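Local coordinates for enoyl-CoA hydratase/carnithine racemase (Thermus thermophilus JL-18, PDB 6SL9), which is an isomerase (PaaG) of the crotonase family that probably forms oxepin-CoA in the breakdown of phenylacetic acid, at residues W116-L121 with L207-L212; H240-R245 with E249-R254. All coordinates share one frame; numbering follows the deposited sequence.

Interaction 1: residues W116-L121 with L207-L212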
ATOM      1  N   TRP A 116       7.931 -13.521   4.778  1.00  9.79           N
ATOM      2  CA  TRP A 116       9.135 -13.195   3.988  1.00 10.37           C
ATOM      3  C   TRP A 116       9.251 -14.035   2.727  1.00 10.33           C
ATOM      4  O   TRP A 116      10.077 -13.707   1.896  1.00 11.93           O
ATOM      5  CB  TRP A 116      10.413 -13.293   4.831  1.00 11.71           C
ATOM      6  CG  TRP A 116      10.607 -12.115   5.730  1.00 11.82           C
ATOM      7  CD1 TRP A 116      10.393 -12.020   7.078  1.00 11.79           C
ATOM      8  CD2 TRP A 116      10.869 -10.793   5.257  1.00 11.15           C
ATOM      9  NE1 TRP A 116      10.550 -10.721   7.464  1.00 12.27           N
ATOM     10  CE2 TRP A 116      10.836  -9.942   6.374  1.00 11.52           C
ATOM     11  CE3 TRP A 116      11.129 -10.262   3.990  1.00 11.29           C
ATOM     12  CZ2 TRP A 116      11.026  -8.566   6.245  1.00 12.15           C
ATOM     13  CZ3 TRP A 116      11.323  -8.897   3.868  1.00 12.41           C
ATOM     14  CH2 TRP A 116      11.266  -8.077   4.984  1.00 12.69           C
ATOM     15  N   GLY A 117       8.433 -15.087   2.560  1.00 10.23           N
ATOM     16  CA  GLY A 117       8.481 -15.783   1.282  1.00 10.78           C
ATOM     17  C   GLY A 117       8.156 -14.846   0.142  1.00 10.57           C
ATOM     18  O   GLY A 117       7.287 -13.994   0.290  1.00 11.56           O
ATOM     19  N   ASP A 118       8.781 -15.004  -1.016  1.00 10.95           N
ATOM     20  CA  ASP A 118       8.400 -14.274  -2.243  1.00 11.51           C
ATOM     21  C   ASP A 118       7.083 -14.764  -2.790  1.00 11.80           C
ATOM     22  O   ASP A 118       6.245 -13.967  -3.239  1.00 12.76           O
ATOM     23  CB  ASP A 118       9.467 -14.428  -3.295  1.00 11.69           C
ATOM     24  CG  ASP A 118      10.789 -13.880  -2.882  1.00 12.53           C
ATOM     25  OD1 ASP A 118      10.838 -12.726  -2.419  1.00 12.95           O
ATOM     26  OD2 ASP A 118      11.790 -14.632  -2.993  1.00 13.01           O
ATOM     27  N   LEU A 119       6.898 -16.083  -2.760  1.00 11.06           N
ATOM     28  CA  LEU A 119       5.644 -16.756  -3.104  1.00 10.46           C
ATOM     29  C   LEU A 119       5.287 -17.660  -1.947  1.00 10.08           C
ATOM     30  O   LEU A 119       6.155 -18.380  -1.428  1.00 11.84           O
ATOM     31  CB  LEU A 119       5.754 -17.526  -4.422  1.00 13.05           C
ATOM     32  CG  LEU A 119       5.966 -16.603  -5.633  1.00 19.10           C
ATOM     33  CD1 LEU A 119       6.301 -17.324  -6.883  1.00 30.20           C
ATOM     34  CD2 LEU A 119       4.762 -15.732  -5.873  1.00 18.73           C
ATOM     35  N   ARG A 120       4.028 -17.584  -1.526  1.00 10.54           N
ATOM     36  CA  ARG A 120       3.603 -18.215  -0.265  1.00 10.18           C
ATOM     37  C   ARG A 120       2.366 -19.064  -0.513  1.00 10.04           C
ATOM     38  O   ARG A 120       1.389 -18.601  -1.103  1.00 11.39           O
ATOM     39  CB  ARG A 120       3.314 -17.098   0.730  1.00  9.93           C
ATOM     40  CG  ARG A 120       4.523 -16.236   1.034  1.00 11.26           C
ATOM     41  CD  ARG A 120       4.266 -15.070   1.967  1.00 10.50           C
ATOM     42  NE  ARG A 120       3.244 -14.167   1.457  1.00 10.94           N
ATOM     43  CZ  ARG A 120       3.460 -13.247   0.522  1.00 11.10           C
ATOM     44  NH1 ARG A 120       4.688 -13.015   0.076  1.00 11.95           N
ATOM     45  NH2 ARG A 120       2.443 -12.489   0.103  1.00 12.39           N
ATOM     46  N   LEU A 121       2.403 -20.298  -0.029  1.00 10.62           N
ATOM     47  CA  LEU A 121       1.279 -21.245  -0.108  1.00 10.79           C
ATOM     48  C   LEU A 121       0.911 -21.652   1.302  1.00 11.34           C
ATOM     49  O   LEU A 121       1.773 -21.711   2.192  1.00 13.50           O
ATOM     50  CB  LEU A 121       1.675 -22.515  -0.877  1.00 12.99           C
ATOM     51  CG  LEU A 121       2.053 -22.381  -2.332  1.00 15.78           C
ATOM     52  CD1 LEU A 121       3.490 -21.942  -2.451  1.00 21.00           C
ATOM     53  CD2 LEU A 121       1.903 -23.690  -3.055  1.00 18.59           C
ATOM     54  N   LEU A 207      17.233  -9.157  -8.305  1.00  9.94           N
ATOM     55  CA  LEU A 207      17.241  -7.694  -8.498  1.00 10.51           C
ATOM     56  C   LEU A 207      15.824  -7.132  -8.378  1.00 10.00           C
ATOM     57  O   LEU A 207      15.635  -6.039  -7.843  1.00 11.30           O
ATOM     58  CB  LEU A 207      17.938  -7.337  -9.810  1.00 10.45           C
ATOM     59  CG  LEU A 207      19.409  -7.737  -9.882  1.00 13.12           C
ATOM     60  CD1 LEU A 207      19.945  -7.529 -11.256  1.00 15.96           C
ATOM     61  CD2 LEU A 207      20.256  -6.982  -8.918  1.00 19.20           C
ATOM     62  N   THR A 208      14.828  -7.881  -8.834  1.00  9.86           N
ATOM     63  CA  THR A 208      13.418  -7.482  -8.661  1.00  9.62           C
ATOM     64  C   THR A 208      13.078  -7.401  -7.182  1.00 10.01           C
ATOM     65  O   THR A 208      12.401  -6.446  -6.754  1.00 10.58           O
ATOM     66  CB  THR A 208      12.490  -8.420  -9.435  1.00 10.70           C
ATOM     67  OG1 THR A 208      12.810  -8.346 -10.823  1.00 12.25           O
ATOM     68  CG2 THR A 208      11.046  -8.065  -9.262  1.00 12.47           C
ATOM     69  N   LYS A 209      13.538  -8.347  -6.413  1.00 10.15           N
ATOM     70  CA  LYS A 209      13.274  -8.354  -4.950  1.00  9.59           C
ATOM     71  C   LYS A 209      13.845  -7.100  -4.309  1.00  9.78           C
ATOM     72  O   LYS A 209      13.205  -6.529  -3.414  1.00 10.89           O
ATOM     73  CB  LYS A 209      13.875  -9.609  -4.325  1.00 11.38           C
ATOM     74  CG  LYS A 209      13.072 -10.843  -4.644  1.00 13.04           C
ATOM     75  CD  LYS A 209      13.780 -12.087  -4.179  1.00 12.54           C
ATOM     76  CE  LYS A 209      14.052 -12.103  -2.681  1.00 12.01           C
ATOM     77  NZ  LYS A 209      14.190 -13.516  -2.186  1.00 14.52           N
ATOM     78  N   LYS A 210      15.000  -6.646  -4.759  1.00  9.93           N
ATOM     79  CA  LYS A 210      15.632  -5.433  -4.222  1.00 10.70           C
ATOM     80  C   LYS A 210      14.770  -4.222  -4.522  1.00 10.49           C
ATOM     81  O   LYS A 210      14.576  -3.369  -3.648  1.00 11.99           O
ATOM     82  CB  LYS A 210      17.026  -5.277  -4.828  1.00 12.84           C
ATOM     83  CG  LYS A 210      18.052  -6.314  -4.420  1.00 18.05           C
ATOM     84  CD  LYS A 210      19.525  -6.062  -4.866  1.00 23.78           C
ATOM     85  CE  LYS A 210      20.296  -7.382  -4.807  1.00 31.31           C
ATOM     86  NZ  LYS A 210      20.336  -7.973  -3.421  1.00 31.74           N
ATOM     87  N   LEU A 211      14.275  -4.112  -5.755  1.00  9.78           N
ATOM     88  CA  LEU A 211      13.392  -2.990  -6.113  1.00 10.12           C
ATOM     89  C   LEU A 211      12.141  -2.980  -5.258  1.00 10.09           C
ATOM     90  O   LEU A 211      11.723  -1.921  -4.795  1.00 11.54           O
ATOM     91  CB  LEU A 211      13.025  -3.085  -7.575  1.00 10.15           C
ATOM     92  CG  LEU A 211      14.142  -2.768  -8.543  1.00 11.42           C
ATOM     93  CD1 LEU A 211      13.723  -3.189  -9.952  1.00 12.87           C
ATOM     94  CD2 LEU A 211      14.489  -1.281  -8.557  1.00 12.99           C
ATOM     95  N   LEU A 212      11.557  -4.144  -5.054  1.00  9.90           N
ATOM     96  CA  LEU A 212      10.340  -4.224  -4.231  1.00 10.76           C
ATOM     97  C   LEU A 212      10.629  -3.849  -2.802  1.00 10.88           C
ATOM     98  O   LEU A 212       9.804  -3.143  -2.198  1.00 12.38           O
ATOM     99  CB  LEU A 212       9.748  -5.621  -4.312  1.00 10.88           C
ATOM    100  CG  LEU A 212       9.111  -5.987  -5.663  1.00 12.42           C
ATOM    101  CD1 LEU A 212       8.672  -7.431  -5.629  1.00 14.65           C
ATOM    102  CD2 LEU A 212       7.957  -5.035  -5.983  1.00 13.88           C
TER

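Interaction 2: residues H240-R245 with E249-R254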
ATOM      1  N   HIS A 240      19.899 -12.737 -19.781  1.00 12.00           N
ATOM      2  CA  HIS A 240      19.171 -11.787 -20.635  1.00 12.46           C
ATOM      3  C   HIS A 240      19.428 -12.092 -22.109  1.00 12.64           C
ATOM      4  O   HIS A 240      18.484 -12.031 -22.920  1.00 13.90           O
ATOM      5  CB  HIS A 240      19.565 -10.363 -20.246  1.00 12.03           C
ATOM      6  CG  HIS A 240      18.969  -9.395 -21.222  1.00 13.72           C
ATOM      7  ND1 HIS A 240      17.612  -9.349 -21.469  1.00 13.59           N
ATOM      8  CD2 HIS A 240      19.530  -8.450 -22.030  1.00 14.24           C
ATOM      9  CE1 HIS A 240      17.389  -8.439 -22.398  1.00 13.43           C
ATOM     10  NE2 HIS A 240      18.505  -7.847 -22.740  1.00 14.75           N
ATOM     11  N   GLU A 241      20.647 -12.421 -22.461  1.00 13.36           N
ATOM     12  CA  GLU A 241      21.002 -12.750 -23.877  1.00 16.94           C
ATOM     13  C   GLU A 241      20.197 -13.956 -24.344  1.00 14.46           C
ATOM     14  O   GLU A 241      19.549 -13.931 -25.436  1.00 16.91           O
ATOM     15  CB  GLU A 241      22.505 -13.013 -23.990  1.00 21.49           C
ATOM     16  CG  GLU A 241      23.083 -13.155 -25.408  1.00 33.04           C
ATOM     17  CD  GLU A 241      24.458 -13.804 -25.596  1.00 41.37           C
ATOM     18  OE1 GLU A 241      25.074 -14.286 -24.590  1.00 51.31           O
ATOM     19  OE2 GLU A 241      24.908 -13.881 -26.772  1.00 59.76           O
ATOM     20  N   GLU A 242      20.086 -14.945 -23.465  1.00 15.34           N
ATOM     21  CA  GLU A 242      19.263 -16.133 -23.720  1.00 15.87           C
ATOM     22  C   GLU A 242      17.797 -15.774 -23.837  1.00 15.80           C
ATOM     23  O   GLU A 242      17.098 -16.332 -24.724  1.00 15.27           O
ATOM     24  CB  GLU A 242      19.562 -17.221 -22.695  1.00 17.80           C
ATOM     25  CG  GLU A 242      18.565 -18.369 -22.706  1.00 16.80           C
ATOM     26  CD  GLU A 242      18.547 -19.284 -23.903  1.00 23.36           C
ATOM     27  OE1 GLU A 242      17.603 -20.169 -23.935  1.00 24.60           O
ATOM     28  OE2 GLU A 242      19.436 -19.120 -24.780  1.00 24.66           O
ATOM     29  N   GLY A 243      17.312 -14.947 -22.929  1.00 13.66           N
ATOM     30  CA  GLY A 243      15.902 -14.558 -22.943  1.00 14.38           C
ATOM     31  C   GLY A 243      15.521 -13.882 -24.257  1.00 14.29           C
ATOM     32  O   GLY A 243      14.422 -14.171 -24.784  1.00 15.88           O
ATOM     33  N   VAL A 244      16.392 -13.025 -24.779  1.00 14.91           N
ATOM     34  CA  VAL A 244      16.103 -12.317 -26.055  1.00 15.55           C
ATOM     35  C   VAL A 244      16.077 -13.338 -27.196  1.00 16.59           C
ATOM     36  O   VAL A 244      15.130 -13.304 -28.068  1.00 18.23           O
ATOM     37  CB  VAL A 244      17.123 -11.190 -26.289  1.00 15.26           C
ATOM     38  CG1 VAL A 244      16.995 -10.633 -27.674  1.00 19.61           C
ATOM     39  CG2 VAL A 244      16.939 -10.114 -25.228  1.00 17.12           C
ATOM     40  N   ARG A 245      17.052 -14.232 -27.215  1.00 16.98           N
ATOM     41  CA  ARG A 245      17.061 -15.229 -28.299  1.00 16.98           C
ATOM     42  C   ARG A 245      15.803 -16.103 -28.229  1.00 17.72           C
ATOM     43  O   ARG A 245      15.164 -16.358 -29.309  1.00 17.92           O
ATOM     44  CB  ARG A 245      18.317 -16.079 -28.175  1.00 21.32           C
ATOM     45  CG  ARG A 245      19.636 -15.406 -28.535  1.00 25.11           C
ATOM     46  CD  ARG A 245      20.664 -16.457 -28.909  1.00 31.64           C
ATOM     47  NE  ARG A 245      20.867 -17.256 -27.708  1.00 49.54           N
ATOM     48  CZ  ARG A 245      21.677 -16.936 -26.697  1.00 37.08           C
ATOM     49  NH1 ARG A 245      22.420 -15.839 -26.754  1.00 40.23           N
ATOM     50  NH2 ARG A 245      21.736 -17.723 -25.630  1.00 35.00           N
ATOM     51  N   GLU A 249      12.779 -16.550 -31.085  1.00 17.24           N
ATOM     52  CA  GLU A 249      12.555 -17.918 -31.653  1.00 17.46           C
ATOM     53  C   GLU A 249      11.208 -18.487 -31.216  1.00 18.64           C
ATOM     54  O   GLU A 249      10.797 -19.522 -31.722  1.00 20.28           O
ATOM     55  CB  GLU A 249      13.712 -18.851 -31.397  1.00 18.45           C
ATOM     56  CG  GLU A 249      14.987 -18.389 -32.037  1.00 19.66           C
ATOM     57  CD  GLU A 249      16.225 -19.153 -31.600  1.00 20.95           C
ATOM     58  OE1 GLU A 249      16.088 -20.134 -30.818  1.00 24.82           O
ATOM     59  OE2 GLU A 249      17.345 -18.824 -32.085  1.00 30.88           O
ATOM     60  N   LYS A 250      10.529 -17.763 -30.340  1.00 17.33           N
ATOM     61  CA  LYS A 250       9.226 -18.133 -29.737  1.00 19.69           C
ATOM     62  C   LYS A 250       9.309 -19.552 -29.196  1.00 20.33           C
ATOM     63  O   LYS A 250       8.470 -20.363 -29.508  1.00 22.17           O
ATOM     64  CB  LYS A 250       8.099 -17.910 -30.740  1.00 20.50           C
ATOM     65  CG  LYS A 250       7.925 -16.478 -31.214  1.00 20.21           C
ATOM     66  CD  LYS A 250       7.385 -15.537 -30.137  1.00 26.51           C
ATOM     67  CE  LYS A 250       7.076 -14.173 -30.682  1.00 31.60           C
ATOM     68  NZ  LYS A 250       8.332 -13.514 -31.065  1.00 33.55           N
ATOM     69  N   ARG A 251      10.270 -19.756 -28.302  1.00 19.29           N
ATOM     70  CA  ARG A 251      10.511 -21.041 -27.608  1.00 21.05           C
ATOM     71  C   ARG A 251      10.796 -20.702 -26.146  1.00 19.43           C
ATOM     72  O   ARG A 251      11.134 -19.567 -25.795  1.00 20.97           O
ATOM     73  CB  ARG A 251      11.660 -21.828 -28.262  1.00 19.90           C
ATOM     74  CG  ARG A 251      12.982 -21.090 -28.310  1.00 24.61           C
ATOM     75  CD  ARG A 251      14.205 -21.934 -28.215  1.00 26.77           C
ATOM     76  NE  ARG A 251      15.377 -21.064 -28.303  1.00 23.28           N
ATOM     77  CZ  ARG A 251      16.166 -20.674 -27.267  1.00 19.01           C
ATOM     78  NH1 ARG A 251      17.239 -19.931 -27.477  1.00 26.10           N
ATOM     79  NH2 ARG A 251      15.882 -21.009 -26.019  1.00 20.69           N
ATOM     80  N   PRO A 252      10.730 -21.698 -25.243  1.00 20.08           N
ATOM     81  CA  PRO A 252      11.101 -21.469 -23.855  1.00 22.80           C
ATOM     82  C   PRO A 252      12.581 -21.099 -23.679  1.00 21.81           C
ATOM     83  O   PRO A 252      13.497 -21.694 -24.291  1.00 23.23           O
ATOM     84  CB  PRO A 252      10.739 -22.775 -23.127  1.00 28.91           C
ATOM     85  CG  PRO A 252       9.789 -23.481 -24.053  1.00 28.43           C
ATOM     86  CD  PRO A 252      10.165 -23.038 -25.450  1.00 23.47           C
ATOM     87  N   PRO A 253      12.848 -20.081 -22.837  1.00 20.44           N
ATOM     88  CA  PRO A 253      14.233 -19.777 -22.503  1.00 20.43           C
ATOM     89  C   PRO A 253      14.853 -20.896 -21.639  1.00 20.82           C
ATOM     90  O   PRO A 253      14.116 -21.566 -20.881  1.00 23.32           O
ATOM     91  CB  PRO A 253      14.057 -18.416 -21.783  1.00 19.64           C
ATOM     92  CG  PRO A 253      12.675 -18.469 -21.149  1.00 23.54           C
ATOM     93  CD  PRO A 253      11.850 -19.201 -22.173  1.00 23.61           C
ATOM     94  N   ARG A 254      16.176 -21.065 -21.720  1.00 18.29           N
ATOM     95  CA  ARG A 254      16.978 -21.999 -20.877  1.00 18.95           C
ATOM     96  C   ARG A 254      17.924 -21.195 -19.971  1.00 16.59           C
ATOM     97  O   ARG A 254      19.093 -20.910 -20.288  1.00 18.89           O
ATOM     98  CB  ARG A 254      17.709 -23.025 -21.760  1.00 26.51           C
ATOM     99  CG  ARG A 254      16.747 -23.699 -22.735  1.00 35.49           C
ATOM    100  CD  ARG A 254      17.007 -25.093 -23.217  1.00 55.44           C
ATOM    101  NE  ARG A 254      18.328 -25.350 -23.783  1.00 69.70           N
ATOM    102  CZ  ARG A 254      18.672 -26.504 -24.353  1.00 57.37           C
ATOM    103  NH1 ARG A 254      19.899 -26.678 -24.816  1.00 34.81           N
ATOM    104  NH2 ARG A 254      17.777 -27.476 -24.444  1.00 67.78           N
TER
HETATM  105  O   HOH W   1      19.137 -22.705 -25.128  1.00 62.74           O

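Interaction 1: residues W116-L121 with L207-L212
D118 OD2 accepts from two donors, the K209 ammonium (NZ, 2.8 Å) and the backbone N-H of L98. The lysine bond is a salt bridge that uses the syn lone pair of OD2, on the side of the other oxygen, while D118 OD1 stays 3.5 Å from K209 NZ. The two side chains cross at about a right angle, and the last carbons of the lysine pass across the carboxylate, with K209 CE 3.3 Å from D118 OD1. A bend at chi3 (59°) in the otherwise extended lysine swings CE and NZ round to the acid. The pair is buried, and NZ also donates to K96 O and, weakly, to L94 O, so a charge brought into the interior is met by a carboxylate and backbone carbonyls. With an alanine here in place of K209, the buried D118 carboxylate is likely to lose its cationic mate and the K96 carbonyl a donor. The turn ahead of the strand is also held by R120: NH1 lies 2.8 Å from G117 O, which sits in the guanidinium plane, while NE and NH2 bind L176 O and G175 O, and NH1 also reaches Q157 of a second subunit. L119 and L121 face helix 186-197, whereas L207 and L211 rest on helix 220-235. A single ion pair thus ties the entrance of an inner parallel strand, 119-123, to helix 202-214, joining the central sheet to the C-terminal helices, in keeping with the crotonase fold, whose C-terminal helical region commonly takes part in trimer contacts.

Interaction 2: residues H240-R245 with E249-R254
E242 OE1 receives two hydrogen bonds from the chain beyond the helix: R251 NH2 at 2.8 Å, a salt bridge and almost perfectly straight (179°), and the backbone N of R254, also 2.8 Å away. The arginine comes on the syn side, 31° out of the carboxylate plane, and the amide on the anti side. A water also donates to OE1 and accepts a weak bond from R254 NE. E242 can reach across because CG is anti to the backbone N (chi1 168°) and the chain then bends at chi2. Next to it, G243 CA meets P253 CB at 4.4 Å. The chain can return alongside its own helix because a Schellman motif ends it at K250, whose phi is positive; in the last turn E249 N bonds to R245 O at 3.0 Å. Further out, a salt-bridge network positions the gripping groups. R251 NE binds E249 OE1 in the guanidinium plane, and R251 NH2 also donates to P252 O, which together hold that guanidinium against turning. On the other oxygen, R245 NH2 uses the anti lone pair of E242 OE2, while R245 NH1 pairs with E241 OE2 at 3.2 Å.

Along the chain the two interactions come in series, interaction 1 closing before interaction 2 opens. Their centres lie about 23 Å apart and their nearest atoms about 9 Å, without touching. Interaction 1 sits near the middle of the chain, between the central sheet and helix 202-214; interaction 2 lies at the periphery, about 29 Å from the chain centre, on the last helix, 238-249. Helix 220-235 comes between them in sequence. Both also meet neighbouring residues of the second subunit: L207 and T208 pack on its V138 and P139, H240 and P253 on its L137 and R134. Core and outlying C-terminal helix thus share in the trimer interface.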